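Local coordinates for protein Polyphosphate:AMP phosphotransferase (Meiothermus ruber H328, PDB 5O6M) that transfers phosphate from inorganic polyphosphate to AMP and ADP, forming ADP and ATP, and also accepts other nucleoside mono- and diphosphates, at residues 68-78 and 235-243; 146-157 and 212-222. The protein carries 1 engineered substitution. All coordinates share one frame; numbering follows the deposited sequence.

Contact 1 of 2, residues 68-78 and 235-243; sequences GGKDGTIRVVF and RNWLVSHIL. With ATP (adenosine-5'-triphosphate), chain X; PO4 (phosphate ion), chain Y; PO4 (phosphate ion), chain B; PO4 (phosphate ion), chain C.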
loop_
_atom_site.group_PDB
_atom_site.type_symbol
_atom_site.label_atom_id
_atom_site.label_comp_id
_atom_site.label_asym_id
_atom_site.label_seq_id
_atom_site.Cartn_x
_atom_site.Cartn_y
_atom_site.Cartn_z
ATOM N N GLY D 68 -0.076 -15.302 -26.200
ATOM C CA GLY D 68 0.936 -16.335 -26.086
ATOM C C GLY D 68 0.680 -17.376 -25.020
ATOM O O GLY D 68 1.504 -18.279 -24.854
ATOM N N GLY D 69 -0.428 -17.270 -24.295
ATOM C CA GLY D 69 -0.838 -18.289 -23.353
ATOM C C GLY D 69 -0.513 -18.061 -21.887
ATOM O O GLY D 69 -0.492 -19.036 -21.125
ATOM N N LYS D 70 -0.285 -16.817 -21.453
ATOM C CA LYS D 70 0.026 -16.614 -20.040
ATOM C C LYS D 70 -1.198 -16.877 -19.167
ATOM O O LYS D 70 -1.092 -17.531 -18.121
ATOM C CB LYS D 70 0.592 -15.210 -19.796
ATOM C CG LYS D 70 -0.282 -14.052 -20.244
ATOM C CD LYS D 70 0.476 -12.730 -20.115
ATOM C CE LYS D 70 -0.467 -11.532 -20.185
ATOM N NZ LYS D 70 -1.794 -11.815 -19.552
ATOM N N ASP D 71 -2.374 -16.393 -19.585
ATOM C CA ASP D 71 -3.585 -16.652 -18.811
ATOM C C ASP D 71 -3.876 -18.147 -18.720
ATOM O O ASP D 71 -4.218 -18.654 -17.646
ATOM C CB ASP D 71 -4.780 -15.910 -19.417
ATOM C CG ASP D 71 -4.641 -14.391 -19.339
ATOM O OD1 ASP D 71 -3.955 -13.886 -18.421
ATOM O OD2 ASP D 71 -5.224 -13.698 -20.201
ATOM N N GLY D 72 -3.725 -18.874 -19.830
ATOM C CA GLY D 72 -3.994 -20.304 -19.801
ATOM C C GLY D 72 -3.042 -21.063 -18.898
ATOM O O GLY D 72 -3.446 -21.988 -18.189
ATOM N N THR D 73 -1.766 -20.672 -18.898
ATOM C CA THR D 73 -0.785 -21.331 -18.043
ATOM C C THR D 73 -1.159 -21.195 -16.576
ATOM O O THR D 73 -1.127 -22.172 -15.821
ATOM C CB THR D 73 0.604 -20.742 -18.296
ATOM O OG1 THR D 73 0.969 -20.944 -19.669
ATOM C CG2 THR D 73 1.636 -21.394 -17.385
ATOM N N ILE D 74 -1.502 -19.977 -16.149
ATOM C CA ILE D 74 -1.932 -19.763 -14.770
ATOM C C ILE D 74 -3.144 -20.626 -14.456
ATOM O O ILE D 74 -3.195 -21.310 -13.429
ATOM C CB ILE D 74 -2.236 -18.273 -14.528
ATOM C CG1 ILE D 74 -0.952 -17.446 -14.563
ATOM C CG2 ILE D 74 -2.962 -18.099 -13.208
ATOM C CD1 ILE D 74 -1.189 -15.950 -14.624
ATOM N N ARG D 75 -4.143 -20.601 -15.339
ATOM C CA ARG D 75 -5.372 -21.347 -15.090
ATOM C C ARG D 75 -5.092 -22.839 -14.975
ATOM O O ARG D 75 -5.575 -23.505 -14.052
ATOM C CB ARG D 75 -6.385 -21.067 -16.202
ATOM C CG ARG D 75 -7.766 -21.651 -15.945
ATOM C CD ARG D 75 -8.725 -21.393 -17.107
ATOM N NE ARG D 75 -8.914 -19.969 -17.374
ATOM C CZ ARG D 75 -8.504 -19.352 -18.477
ATOM N NH1 ARG D 75 -7.885 -20.037 -19.431
ATOM N NH2 ARG D 75 -8.719 -18.051 -18.630
ATOM N N VAL D 76 -4.299 -23.380 -15.897
ATOM C CA VAL D 76 -4.087 -24.824 -15.947
ATOM C C VAL D 76 -3.012 -25.259 -14.959
ATOM O O VAL D 76 -3.226 -26.172 -14.153
ATOM C CB VAL D 76 -3.739 -25.261 -17.381
ATOM C CG1 VAL D 76 -3.358 -26.730 -17.410
ATOM C CG2 VAL D 76 -4.913 -24.993 -18.315
ATOM N N VAL D 77 -1.850 -24.602 -14.981
ATOM C CA VAL D 77 -0.720 -25.090 -14.193
ATOM C C VAL D 77 -1.064 -25.100 -12.711
ATOM O O VAL D 77 -0.702 -26.032 -11.981
ATOM C CB VAL D 77 0.534 -24.240 -14.469
ATOM C CG1 VAL D 77 1.637 -24.591 -13.482
ATOM C CG2 VAL D 77 1.002 -24.422 -15.905
ATOM N N PHE D 78 -1.785 -24.079 -12.247
ATOM C CA PHE D 78 -2.094 -23.926 -10.831
ATOM C C PHE D 78 -3.526 -24.327 -10.495
ATOM O O PHE D 78 -4.026 -23.980 -9.419
ATOM C CB PHE D 78 -1.819 -22.490 -10.388
ATOM C CG PHE D 78 -0.398 -22.060 -10.603
ATOM C CD1 PHE D 78 0.542 -22.201 -9.592
ATOM C CD2 PHE D 78 0.003 -21.524 -11.815
ATOM C CE1 PHE D 78 1.854 -21.804 -9.782
ATOM C CE2 PHE D 78 1.315 -21.130 -12.011
ATOM C CZ PHE D 78 2.241 -21.268 -10.993
ATOM N N ARG D 235 3.217 -26.883 -23.245
ATOM C CA ARG D 235 3.491 -25.706 -22.427
ATOM C C ARG D 235 3.134 -25.968 -20.971
ATOM O O ARG D 235 3.957 -25.771 -20.068
ATOM C CB ARG D 235 2.713 -24.509 -22.975
ATOM C CG ARG D 235 2.791 -23.246 -22.134
ATOM C CD ARG D 235 1.632 -22.322 -22.473
ATOM N NE ARG D 235 0.381 -22.782 -21.875
ATOM C CZ ARG D 235 -0.826 -22.490 -22.345
ATOM N NH1 ARG D 235 -0.955 -21.750 -23.437
ATOM N NH2 ARG D 235 -1.907 -22.950 -21.729
ATOM N N ASN D 236 1.901 -26.418 -20.727
ATOM C CA ASN D 236 1.455 -26.679 -19.363
ATOM C C ASN D 236 2.296 -27.763 -18.698
ATOM O O ASN D 236 2.647 -27.645 -17.518
ATOM C CB ASN D 236 -0.024 -27.068 -19.362
ATOM C CG ASN D 236 -0.915 -25.970 -19.911
ATOM O OD1 ASN D 236 -0.554 -24.792 -19.890
ATOM N ND2 ASN D 236 -2.086 -26.352 -20.410
ATOM N N TRP D 237 2.622 -28.835 -19.430
ATOM C CA TRP D 237 3.421 -29.902 -18.831
ATOM C C TRP D 237 4.829 -29.418 -18.501
ATOM O O TRP D 237 5.348 -29.678 -17.409
ATOM C CB TRP D 237 3.500 -31.117 -19.758
ATOM C CG TRP D 237 4.465 -32.148 -19.229
ATOM C CD1 TRP D 237 4.202 -33.110 -18.295
ATOM C CD2 TRP D 237 5.856 -32.274 -19.552
ATOM N NE1 TRP D 237 5.335 -33.845 -18.037
ATOM C CE2 TRP D 237 6.365 -33.351 -18.794
ATOM C CE3 TRP D 237 6.718 -31.591 -20.416
ATOM C CZ2 TRP D 237 7.696 -33.759 -18.876
ATOM C CZ3 TRP D 237 8.042 -31.999 -20.494
ATOM C CH2 TRP D 237 8.516 -33.073 -19.729
ATOM N N LEU D 238 5.472 -28.721 -19.442
ATOM C CA LEU D 238 6.862 -28.322 -19.245
ATOM C C LEU D 238 6.992 -27.317 -18.108
ATOM O O LEU D 238 7.866 -27.453 -17.243
ATOM C CB LEU D 238 7.437 -27.749 -20.542
ATOM C CG LEU D 238 8.916 -27.368 -20.464
ATOM C CD1 LEU D 238 9.747 -28.535 -19.950
ATOM C CD2 LEU D 238 9.420 -26.899 -21.816
ATOM N N VAL D 239 6.123 -26.304 -18.085
ATOM C CA VAL D 239 6.153 -25.345 -16.985
ATOM C C VAL D 239 5.933 -26.064 -15.663
ATOM O O VAL D 239 6.613 -25.788 -14.667
ATOM C CB VAL D 239 5.118 -24.228 -17.206
ATOM C CG1 VAL D 239 4.959 -23.402 -15.940
ATOM C CG2 VAL D 239 5.542 -23.337 -18.368
ATOM N N SER D 240 4.980 -26.996 -15.629
ATOM C CA SER D 240 4.724 -27.746 -14.404
ATOM C C SER D 240 5.959 -28.518 -13.955
ATOM O O SER D 240 6.314 -28.504 -12.771
ATOM C CB SER D 240 3.546 -28.697 -14.611
ATOM O OG SER D 240 2.372 -27.979 -14.944
ATOM N N HIS D 241 6.636 -29.192 -14.889
ATOM C CA HIS D 241 7.809 -29.977 -14.514
ATOM C C HIS D 241 8.897 -29.094 -13.923
ATOM O O HIS D 241 9.438 -29.385 -12.849
ATOM C CB HIS D 241 8.350 -30.750 -15.716
ATOM C CG HIS D 241 9.637 -31.461 -15.429
ATOM N ND1 HIS D 241 9.693 -32.637 -14.713
ATOM C CD2 HIS D 241 10.917 -31.154 -15.749
ATOM C CE1 HIS D 241 10.951 -33.025 -14.606
ATOM N NE2 HIS D 241 11.714 -32.144 -15.228
ATOM N N ILE D 242 9.224 -27.999 -14.608
ATOM C CA ILE D 242 10.274 -27.113 -14.120
ATOM C C ILE D 242 9.916 -26.578 -12.741
ATOM O O ILE D 242 10.748 -26.573 -11.826
ATOM C CB ILE D 242 10.522 -25.983 -15.138
ATOM C CG1 ILE D 242 11.109 -26.570 -16.430
ATOM C CG2 ILE D 242 11.419 -24.902 -14.551
ATOM C CD1 ILE D 242 11.038 -25.654 -17.629
ATOM N N LEU D 243 8.663 -26.157 -12.555
ATOM C CA LEU D 243 8.255 -25.599 -11.269
ATOM C C LEU D 243 8.340 -26.633 -10.150
ATOM O O LEU D 243 8.878 -26.354 -9.072
ATOM C CB LEU D 243 6.838 -25.033 -11.361
ATOM C CG LEU D 243 6.262 -24.573 -10.021
ATOM C CD1 LEU D 243 7.168 -23.531 -9.387
ATOM C CD2 LEU D 243 4.849 -24.031 -10.188
HETATM P PG ATP X . -3.313 -9.044 -20.862
HETATM O O1G ATP X . -2.200 -9.173 -19.858
HETATM O O2G ATP X . -2.808 -8.991 -22.301
HETATM O O3G ATP X . -4.352 -10.169 -20.745
HETATM P PB ATP X . -5.486 -7.275 -20.010
HETATM O O1B ATP X . -6.422 -6.745 -21.025
HETATM O O2B ATP X . -5.972 -8.484 -19.207
HETATM O O3B ATP X . -4.080 -7.665 -20.645
HETATM P PA ATP X . -3.746 -5.510 -18.383
HETATM O O1A ATP X . -3.166 -6.400 -17.356
HETATM O O2A ATP X . -4.145 -4.133 -17.858
HETATM O O3A ATP X . -5.087 -6.147 -18.961
HETATM O "O5'" ATP X . -2.651 -5.207 -19.570
HETATM C "C5'" ATP X . -2.832 -4.074 -20.445
HETATM C "C4'" ATP X . -1.548 -3.652 -21.118
HETATM O "O4'" ATP X . -0.618 -3.080 -20.171
HETATM C "C3'" ATP X . -0.769 -4.738 -21.877
HETATM O "O3'" ATP X . -0.860 -4.498 -23.276
HETATM C "C2'" ATP X . 0.680 -4.561 -21.387
HETATM O "O2'" ATP X . 1.641 -4.630 -22.434
HETATM C "C1'" ATP X . 0.628 -3.147 -20.824
HETATM N N9 ATP X . 1.703 -2.805 -19.899
HETATM C C8 ATP X . 2.169 -3.536 -18.838
HETATM N N7 ATP X . 3.226 -3.021 -18.256
HETATM C C5 ATP X . 3.470 -1.866 -18.983
HETATM C C6 ATP X . 4.466 -0.873 -18.885
HETATM N N6 ATP X . 5.473 -0.914 -18.008
HETATM N N1 ATP X . 4.413 0.155 -19.759
HETATM C C2 ATP X . 3.441 0.174 -20.674
HETATM N N3 ATP X . 2.463 -0.711 -20.875
HETATM C C4 ATP X . 2.533 -1.713 -19.991
HETATM P P PO4 Y . -2.652 -14.901 -22.991
HETATM O O1 PO4 Y . -3.111 -16.209 -23.611
HETATM O O2 PO4 Y . -3.459 -13.758 -23.555
HETATM O O3 PO4 Y . -2.855 -14.975 -21.497
HETATM O O4 PO4 Y . -1.189 -14.650 -23.281
HETATM P P PO4 B . -5.230 -21.917 -23.382
HETATM O O1 PO4 B . -6.006 -22.226 -24.641
HETATM O O2 PO4 B . -4.692 -23.198 -22.787
HETATM O O3 PO4 B . -6.141 -21.256 -22.376
HETATM O O4 PO4 B . -4.082 -20.993 -23.714
HETATM P P PO4 C . -7.874 -17.975 -22.906
HETATM O O1 PO4 C . -7.823 -19.471 -22.729
HETATM O O2 PO4 C . -8.069 -17.644 -24.368
HETATM O O3 PO4 C . -9.033 -17.431 -22.102
HETATM O O4 PO4 C . -6.574 -17.373 -22.424
#

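Contact 2 of 2, residues 146-157 and 212-222; sequences YRHIREFERMLA and AAIRETSTEYA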
loop_
_atom_site.group_PDB
_atom_site.type_symbol
_atom_site.label_atom_id
_atom_site.label_comp_id
_atom_site.label_asym_id
_atom_site.label_seq_id
_atom_site.Cartn_x
_atom_site.Cartn_y
_atom_site.Cartn_z
ATOM N N TYR D 146 18.433 -3.024 -18.248
ATOM C CA TYR D 146 18.902 -4.406 -18.170
ATOM C C TYR D 146 19.790 -4.590 -16.950
ATOM O O TYR D 146 19.691 -5.597 -16.238
ATOM C CB TYR D 146 19.661 -4.785 -19.441
ATOM C CG TYR D 146 18.853 -4.631 -20.710
ATOM C CD1 TYR D 146 17.761 -5.452 -20.968
ATOM C CD2 TYR D 146 19.173 -3.652 -21.644
ATOM C CE1 TYR D 146 17.020 -5.307 -22.125
ATOM C CE2 TYR D 146 18.436 -3.499 -22.802
ATOM C CZ TYR D 146 17.362 -4.328 -23.038
ATOM O OH TYR D 146 16.629 -4.177 -24.193
ATOM N N ARG D 147 20.651 -3.609 -16.683
ATOM C CA ARG D 147 21.489 -3.650 -15.492
ATOM C C ARG D 147 20.646 -3.580 -14.227
ATOM O O ARG D 147 20.798 -4.408 -13.320
ATOM C CB ARG D 147 22.486 -2.494 -15.533
ATOM C CG ARG D 147 23.148 -2.213 -14.205
ATOM C CD ARG D 147 24.622 -2.502 -14.226
ATOM N NE ARG D 147 25.306 -1.717 -13.208
ATOM C CZ ARG D 147 26.524 -1.984 -12.751
ATOM N NH1 ARG D 147 27.062 -1.218 -11.813
ATOM N NH2 ARG D 147 27.196 -3.030 -13.221
ATOM N N HIS D 148 19.738 -2.601 -14.159
ATOM C CA HIS D 148 18.836 -2.474 -13.019
ATOM C C HIS D 148 18.186 -3.807 -12.675
ATOM O O HIS D 148 18.103 -4.193 -11.504
ATOM C CB HIS D 148 17.750 -1.441 -13.325
ATOM C CG HIS D 148 18.275 -0.095 -13.706
ATOM N ND1 HIS D 148 17.486 0.864 -14.302
ATOM C CD2 HIS D 148 19.502 0.458 -13.565
ATOM C CE1 HIS D 148 18.207 1.951 -14.519
ATOM N NE2 HIS D 148 19.433 1.729 -14.082
ATOM N N ILE D 149 17.701 -4.514 -13.695
ATOM C CA ILE D 149 16.924 -5.728 -13.470
ATOM C C ILE D 149 17.812 -6.861 -12.972
ATOM O O ILE D 149 17.456 -7.575 -12.026
ATOM C CB ILE D 149 16.169 -6.114 -14.753
ATOM C CG1 ILE D 149 15.096 -5.064 -15.054
ATOM C CG2 ILE D 149 15.579 -7.518 -14.638
ATOM C CD1 ILE D 149 14.329 -5.307 -16.334
ATOM N N ARG D 150 18.977 -7.048 -13.597
ATOM C CA ARG D 150 19.906 -8.066 -13.109
ATOM C C ARG D 150 20.218 -7.855 -11.635
ATOM O O ARG D 150 20.242 -8.812 -10.853
ATOM C CB ARG D 150 21.197 -8.058 -13.930
ATOM C CG ARG D 150 21.087 -8.717 -15.296
ATOM C CD ARG D 150 22.469 -8.914 -15.908
ATOM N NE ARG D 150 23.202 -7.658 -16.009
ATOM C CZ ARG D 150 23.186 -6.866 -17.075
ATOM N NH1 ARG D 150 22.472 -7.197 -18.145
ATOM N NH2 ARG D 150 23.888 -5.741 -17.073
ATOM N N GLU D 151 20.450 -6.602 -11.239
ATOM C CA GLU D 151 20.826 -6.303 -9.864
ATOM C C GLU D 151 19.625 -6.375 -8.934
ATOM O O GLU D 151 19.753 -6.805 -7.782
ATOM C CB GLU D 151 21.477 -4.919 -9.790
ATOM C CG GLU D 151 22.779 -4.816 -10.567
ATOM C CD GLU D 151 23.797 -5.851 -10.125
ATOM O OE1 GLU D 151 24.572 -6.335 -10.977
ATOM O OE2 GLU D 151 23.812 -6.194 -8.925
ATOM N N PHE D 152 18.456 -5.950 -9.413
ATOM C CA PHE D 152 17.241 -6.102 -8.625
ATOM C C PHE D 152 16.963 -7.570 -8.335
ATOM O O PHE D 152 16.692 -7.951 -7.191
ATOM C CB PHE D 152 16.062 -5.464 -9.361
ATOM C CG PHE D 152 14.734 -5.700 -8.705
ATOM C CD1 PHE D 152 14.495 -5.260 -7.412
ATOM C CD2 PHE D 152 13.716 -6.342 -9.390
ATOM C CE1 PHE D 152 13.268 -5.472 -6.807
ATOM C CE2 PHE D 152 12.486 -6.556 -8.791
ATOM C CZ PHE D 152 12.263 -6.122 -7.499
ATOM N N GLU D 153 17.048 -8.415 -9.363
ATOM C CA GLU D 153 16.807 -9.839 -9.162
ATOM C C GLU D 153 17.928 -10.488 -8.361
ATOM O O GLU D 153 17.671 -11.419 -7.589
ATOM C CB GLU D 153 16.605 -10.535 -10.511
ATOM C CG GLU D 153 15.309 -10.115 -11.203
ATOM C CD GLU D 153 15.127 -10.744 -12.573
ATOM O OE1 GLU D 153 16.012 -11.518 -12.995
ATOM O OE2 GLU D 153 14.098 -10.456 -13.231
ATOM N N ARG D 154 19.169 -10.014 -8.517
ATOM C CA ARG D 154 20.249 -10.536 -7.685
ATOM C C ARG D 154 19.976 -10.285 -6.209
ATOM O O ARG D 154 20.184 -11.170 -5.372
ATOM C CB ARG D 154 21.590 -9.916 -8.077
ATOM C CG ARG D 154 22.717 -10.351 -7.144
ATOM C CD ARG D 154 23.925 -9.433 -7.219
ATOM N NE ARG D 154 24.545 -9.433 -8.538
ATOM C CZ ARG D 154 25.518 -10.267 -8.887
ATOM N NH1 ARG D 154 25.978 -11.148 -8.009
ATOM N NH2 ARG D 154 26.037 -10.217 -10.105
ATOM N N MET D 155 19.516 -9.081 -5.872
ATOM C CA MET D 155 19.199 -8.769 -4.484
ATOM C C MET D 155 18.069 -9.658 -3.974
ATOM O O MET D 155 18.140 -10.201 -2.865
ATOM C CB MET D 155 18.841 -7.282 -4.360
ATOM C CG MET D 155 18.480 -6.816 -2.958
ATOM S SD MET D 155 16.745 -7.114 -2.571
ATOM C CE MET D 155 15.933 -6.293 -3.940
ATOM N N LEU D 156 17.013 -9.819 -4.774
ATOM C CA LEU D 156 15.908 -10.693 -4.393
ATOM C C LEU D 156 16.391 -12.104 -4.086
ATOM O O LEU D 156 15.994 -12.705 -3.080
ATOM C CB LEU D 156 14.859 -10.723 -5.504
ATOM C CG LEU D 156 14.008 -9.470 -5.680
ATOM C CD1 LEU D 156 12.985 -9.693 -6.777
ATOM C CD2 LEU D 156 13.315 -9.130 -4.370
ATOM N N ALA D 157 17.235 -12.662 -4.957
ATOM C CA ALA D 157 17.684 -14.037 -4.767
ATOM C C ALA D 157 18.593 -14.153 -3.549
ATOM O O ALA D 157 18.421 -15.052 -2.717
ATOM C CB ALA D 157 18.392 -14.536 -6.028
ATOM N N ALA D 212 16.705 -9.571 -26.631
ATOM C CA ALA D 212 17.609 -8.687 -25.903
ATOM C C ALA D 212 17.385 -8.807 -24.401
ATOM O O ALA D 212 18.338 -8.957 -23.626
ATOM C CB ALA D 212 17.417 -7.243 -26.367
ATOM N N ALA D 213 16.125 -8.729 -23.970
ATOM C CA ALA D 213 15.816 -8.836 -22.548
ATOM C C ALA D 213 16.275 -10.175 -21.985
ATOM O O ALA D 213 16.910 -10.233 -20.926
ATOM C CB ALA D 213 14.316 -8.642 -22.322
ATOM N N ILE D 214 15.980 -11.268 -22.693
ATOM C CA ILE D 214 16.327 -12.589 -22.179
ATOM C C ILE D 214 17.838 -12.771 -22.134
ATOM O O ILE D 214 18.386 -13.265 -21.142
ATOM C CB ILE D 214 15.639 -13.683 -23.014
ATOM C CG1 ILE D 214 14.127 -13.656 -22.757
ATOM C CG2 ILE D 214 16.242 -15.047 -22.707
ATOM C CD1 ILE D 214 13.312 -14.470 -23.733
ATOM N N ARG D 215 18.532 -12.378 -23.204
ATOM C CA ARG D 215 19.990 -12.462 -23.225
ATOM C C ARG D 215 20.622 -11.600 -22.133
ATOM O O ARG D 215 21.627 -11.991 -21.527
ATOM C CB ARG D 215 20.508 -12.078 -24.612
ATOM C CG ARG D 215 22.018 -12.096 -24.760
ATOM C CD ARG D 215 22.452 -11.542 -26.115
ATOM N NE ARG D 215 21.598 -10.465 -26.613
ATOM C CZ ARG D 215 21.826 -9.169 -26.427
ATOM N NH1 ARG D 215 20.986 -8.273 -26.930
ATOM N NH2 ARG D 215 22.886 -8.765 -25.738
ATOM N N GLU D 216 20.045 -10.426 -21.861
ATOM C CA GLU D 216 20.661 -9.495 -20.917
ATOM C C GLU D 216 20.419 -9.881 -19.463
ATOM O O GLU D 216 21.227 -9.529 -18.597
ATOM C CB GLU D 216 20.146 -8.069 -21.148
ATOM C CG GLU D 216 20.717 -7.364 -22.371
ATOM C CD GLU D 216 22.153 -6.905 -22.172
ATOM O OE1 GLU D 216 22.582 -6.764 -21.005
ATOM O OE2 GLU D 216 22.853 -6.676 -23.182
ATOM N N THR D 217 19.325 -10.586 -19.163
ATOM C CA THR D 217 18.904 -10.760 -17.780
ATOM C C THR D 217 18.818 -12.207 -17.323
ATOM O O THR D 217 18.403 -12.451 -16.184
ATOM C CB THR D 217 17.548 -10.081 -17.544
ATOM O OG1 THR D 217 16.547 -10.717 -18.347
ATOM C CG2 THR D 217 17.625 -8.602 -17.905
ATOM N N SER D 218 19.176 -13.173 -18.161
ATOM C CA SER D 218 19.219 -14.557 -17.709
ATOM C C SER D 218 20.516 -14.796 -16.947
ATOM O O SER D 218 21.606 -14.687 -17.519
ATOM C CB SER D 218 19.102 -15.519 -18.885
ATOM O OG SER D 218 18.934 -16.839 -18.405
ATOM N N THR D 219 20.403 -15.102 -15.658
ATOM C CA THR D 219 21.558 -15.293 -14.796
ATOM C C THR D 219 21.393 -16.598 -14.030
ATOM O O THR D 219 20.356 -17.259 -14.095
ATOM C CB THR D 219 21.735 -14.129 -13.817
ATOM O OG1 THR D 219 20.586 -14.044 -12.970
ATOM C CG2 THR D 219 21.891 -12.822 -14.575
ATOM N N GLU D 220 22.439 -16.967 -13.292
ATOM C CA GLU D 220 22.405 -18.203 -12.519
ATOM C C GLU D 220 21.541 -18.073 -11.274
ATOM O O GLU D 220 21.088 -19.092 -10.741
ATOM C CB GLU D 220 23.822 -18.629 -12.127
ATOM C CG GLU D 220 24.905 -18.099 -13.049
ATOM C CD GLU D 220 25.168 -16.622 -12.834
ATOM O OE1 GLU D 220 25.305 -16.213 -11.662
ATOM O OE2 GLU D 220 25.209 -15.870 -13.833
ATOM N N TYR D 221 21.311 -16.853 -10.794
ATOM C CA TYR D 221 20.378 -16.632 -9.702
ATOM C C TYR D 221 18.960 -16.349 -10.183
ATOM O O TYR D 221 18.038 -16.358 -9.360
ATOM C CB TYR D 221 20.839 -15.466 -8.819
ATOM C CG TYR D 221 21.094 -14.180 -9.574
ATOM C CD1 TYR D 221 20.038 -13.354 -9.943
ATOM C CD2 TYR D 221 22.384 -13.769 -9.881
ATOM C CE1 TYR D 221 20.254 -12.176 -10.630
ATOM C CE2 TYR D 221 22.612 -12.585 -10.562
ATOM C CZ TYR D 221 21.541 -11.794 -10.935
ATOM O OH TYR D 221 21.749 -10.616 -11.615
ATOM N N ALA D 222 18.761 -16.106 -11.482
ATOM C CA ALA D 222 17.441 -15.781 -12.027
ATOM C C ALA D 222 17.362 -16.240 -13.479
ATOM O O ALA D 222 17.410 -15.430 -14.413
ATOM C CB ALA D 222 17.156 -14.286 -11.905
HETATM O O HOH W 1 24.077 -4.279 -19.920
#

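Contact 1 of 2, residues 68-78 and 235-243
R235 reaches from helix 235-243 to the P-loop turn ahead of helix 70-77, and its path passes T73 atom by atom. Its CB points toward the P-loop segment, CG stands 3.8 Å from T73 OG1, and CD closes to 3.2 Å of the same oxygen. A bend at chi3 (76°) then lays the guanidinium so that T73 OG1 and G69 O lie over one face. T73 OG1 is 2.9 Å from R235 NE, but the angle is too poor for a hydrogen bond; this hydroxyl donates to G69 O instead. The in-plane donors are used otherwise. R235 NE (3.0 Å) and R235 NH2 (2.9 Å) both grip N236 OD1 side-on. On one phosphate ion, R235 NH1 holds O4 (3.2 Å) and R235 NH2 holds O2 (3.0 Å). Replacing R235 by a leucine would probably leave N236 OD1 without these two donors, free its amide to turn, and strip the phosphate of two bonds. The N236 side chain is the knob in a hole formed by G72, T73, V76 and V77, with ND2 3.3 Å from V76 CG1. A second phosphate is bound by the backbone N of G69 and K70, as expected of a P-loop, and K70 NZ bonds O1G of ATP. The phosphate ions, probably from the crystallisation liquor, lie in positions consistent with a path for polyphosphate. The helices cross at -62°. Beneath them T73 and R235 rest on L168 of strand 161-169 and V239 on I227 of strand 224-228, while S240 touches helix 29-53.

Contact 2 of 2, residues 146-157 and 212-222
The ring of Y221 reaches R154 because its CG sits between the backbone N and the carbonyl carbon (chi1 54°), while R150, bent at chi3 (-57°), swings its guanidinium to E216. Y221 turns one ring face to helix 146-157: R154 CA stands over that face, 3.7 Å from the centroid, in a CH-pi contact, and T219 OG1 covers the opposite face. At the far end Y221 OH donates a very short bond, 2.5 Å, to R150 O, an oxygen that also accepts the helical N-H of R154. The R154 guanidinium has Y221 CE2 over its centre, the two planes 50° apart. R150 NH1 serves two acceptors of one residue, E216 O (2.7 Å, nearly in the guanidinium plane) and E216 OE1 (2.9 Å, a salt bridge); a water links R150 NH2 to E216 OE1. One turn earlier, Y146 is a knob among A212, A213, E216 and T217, with E216 CG over its ring face 3.9 Å from the centroid. E153 turns its carboxylate to K165, while E151 pairs with R147 of the third subunit. Helix 145-158 leads into strand 161-169 and helix 203-217 into strand 224-228. Neighbouring crossover helices packed side by side over adjacent parallel strands, with L156 on I163 and I214 on F167, are characteristic of the P-loop NTPase alpha/beta sandwich.

Both contacts are largely buried and join helices that cover the same parallel sheet, yet they lie on opposite faces of it. Along strand 161-169, contact 1 uses the even positions L164, F166 and L168, whereas contact 2 uses I163 and F167. Their centres are 22 Å apart. Contact 1, nearer the centre of the chain, carries the phosphate-binding turn, and its polar chemistry is dominated by an arginine shared between an amide and a phosphate ion, with backbone N-H groups meeting a second phosphate. Contact 2, farther out, buries more surface (632 against 441 Å²) and relies on tyrosine rings and a protein salt bridge. Each also borders another subunit, the second and third respectively.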